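Local coordinates for short-chain type dehydrogenase/reductase (Mycobacterium ulcerans, PDB 3SVT), which probably acts as an NAD-dependent oxidoreductase of the short-chain dehydrogenase/reductase family, possibly in aromatic hydrocarbon breakdown, at residues S169-D172 and H173-L177. Numbering follows the deposited sequence.
Sequences SAVD and HLMQL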
loop_
_atom_site.group_PDB
_atom_site.type_symbol
_atom_site.label_atom_id
_atom_site.label_comp_id
_atom_site.label_asym_id
_atom_site.label_seq_id
_atom_site.Cartn_x
_atom_site.Cartn_y
_atom_site.Cartn_z
ATOM N N SER B 169 -3.200 0.319 -12.992
ATOM C CA SER B 169 -3.085 -0.567 -11.806
ATOM C C SER B 169 -2.789 -2.025 -12.187
ATOM O O SER B 169 -1.967 -2.683 -11.533
ATOM C CB SER B 169 -4.341 -0.545 -10.948
ATOM O OG SER B 169 -4.489 0.711 -10.316
ATOM N N ALA B 170 -3.442 -2.514 -13.245
ATOM C CA ALA B 170 -3.182 -3.872 -13.729
ATOM C C ALA B 170 -1.753 -4.024 -14.162
ATOM O O ALA B 170 -1.113 -5.056 -13.910
ATOM C CB ALA B 170 -4.106 -4.277 -14.914
ATOM N N VAL B 171 -1.282 -3.017 -14.878
ATOM C CA VAL B 171 0.076 -3.020 -15.409
ATOM C C VAL B 171 1.093 -3.001 -14.296
ATOM O O VAL B 171 2.108 -3.693 -14.376
ATOM C CB VAL B 171 0.295 -1.826 -16.337
ATOM C CG1 VAL B 171 1.761 -1.583 -16.579
ATOM C CG2 VAL B 171 -0.451 -2.072 -17.639
ATOM N N ASP B 172 0.817 -2.237 -13.246
ATOM C CA ASP B 172 1.731 -2.240 -12.098
ATOM C C ASP B 172 1.794 -3.614 -11.464
ATOM O O ASP B 172 2.882 -4.117 -11.163
ATOM C CB ASP B 172 1.386 -1.124 -11.108
ATOM C CG ASP B 172 1.594 0.255 -11.730
ATOM O OD1 ASP B 172 2.543 0.402 -12.501
ATOM O OD2 ASP B 172 0.778 1.163 -11.541
ATOM N N HIS B 173 0.637 -4.263 -11.328
ATOM C CA HIS B 173 0.642 -5.596 -10.782
ATOM C C HIS B 173 1.424 -6.564 -11.681
ATOM O O HIS B 173 2.158 -7.419 -11.178
ATOM C CB HIS B 173 -0.772 -6.125 -10.529
ATOM C CG HIS B 173 -0.785 -7.430 -9.805
ATOM N ND1 HIS B 173 -0.857 -7.518 -8.435
ATOM C CD2 HIS B 173 -0.682 -8.700 -10.259
ATOM C CE1 HIS B 173 -0.794 -8.788 -8.076
ATOM N NE2 HIS B 173 -0.678 -9.525 -9.162
ATOM N N LEU B 174 1.253 -6.427 -13.001
ATOM C CA LEU B 174 1.939 -7.320 -13.946
ATOM C C LEU B 174 3.464 -7.177 -13.854
ATOM O O LEU B 174 4.186 -8.169 -13.957
ATOM C CB LEU B 174 1.448 -7.078 -15.381
ATOM C CG LEU B 174 2.137 -7.837 -16.519
ATOM C CD1 LEU B 174 2.059 -9.331 -16.342
ATOM C CD2 LEU B 174 1.469 -7.421 -17.817
ATOM N N MET B 175 3.952 -5.950 -13.641
ATOM C CA MET B 175 5.385 -5.719 -13.433
ATOM C C MET B 175 5.873 -6.449 -12.183
ATOM O O MET B 175 6.922 -7.140 -12.203
ATOM C CB MET B 175 5.700 -4.225 -13.285
ATOM C CG MET B 175 5.432 -3.309 -14.491
ATOM S SD MET B 175 6.188 -3.747 -16.054
ATOM C CE MET B 175 4.865 -4.742 -16.782
ATOM N N GLN B 176 5.116 -6.320 -11.097
ATOM C CA GLN B 176 5.457 -7.043 -9.854
ATOM C C GLN B 176 5.418 -8.584 -9.976
ATOM O O GLN B 176 6.356 -9.260 -9.539
ATOM C CB GLN B 176 4.600 -6.538 -8.700
ATOM C CG GLN B 176 4.961 -5.104 -8.356
ATOM C CD GLN B 176 4.294 -4.622 -7.121
ATOM O OE1 GLN B 176 3.088 -4.789 -6.968
ATOM N NE2 GLN B 176 5.068 -4.018 -6.220
ATOM N N LEU B 177 4.372 -9.122 -10.621
ATOM C CA LEU B 177 4.296 -10.554 -10.898
ATOM C C LEU B 177 5.510 -11.047 -11.697
ATOM O O LEU B 177 6.158 -12.032 -11.316
ATOM C CB LEU B 177 3.020 -10.855 -11.671
ATOM C CG LEU B 177 2.704 -12.278 -12.137
ATOM C CD1 LEU B 177 2.709 -13.243 -10.959
ATOM C CD2 LEU B 177 1.347 -12.283 -12.886
#
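Met175 curls back over Val171, one helical turn earlier, and in this i to i+4 pair within residues 169-177 of helix 163-182 the two meet as apolar side chains. With CG anti to the carbonyl carbon (chi1 -64°) and further bends at the next two torsions, the thioether chain doubles back, bringing CE to 4.4 Å from Val171 CG1, a loose contact. On the way, Met175 CG passes 3.3 Å from Val171 O, the carbonyl that also accepts the bond from Met175 N at 3.0 Å. Both side chains, with Leu174, face helix 113-140 at Thr127, while Met175 also reaches Val189 and Ser191 of strand 187-198.

Asp172 and Gln176 repeat the spacing with a different outcome. The bond from Gln176 N to Asp172 O, 3.1 Å, is nearly straight at the hydrogen (168°), and Gln176 CG lies 3.6 Å from the same oxygen, yet the polar ends part company: the carboxylate turns to Arg193, Ser191 and Ser150, the amide to Gly247 O. His173, whose imidazole leads away from the preceding turn (chi1 -173°), packs against Ser169 of a second subunit, whose own His173 meets Ser169 here.

The i to i+4 bonds, among them Leu174 N to Ala170 O at 2.9 Å, hold the turns so that one face (Val171, Leu174, Met175) meets helix 113-140 and another (Ser169, Ala170, His173) the second subunit. Buried, and engaged outside this stretch by Arg193 and two serine hydroxyls, the Asp172 carboxylate is probably stabilised as an anion, tying this helix to strand 187-198.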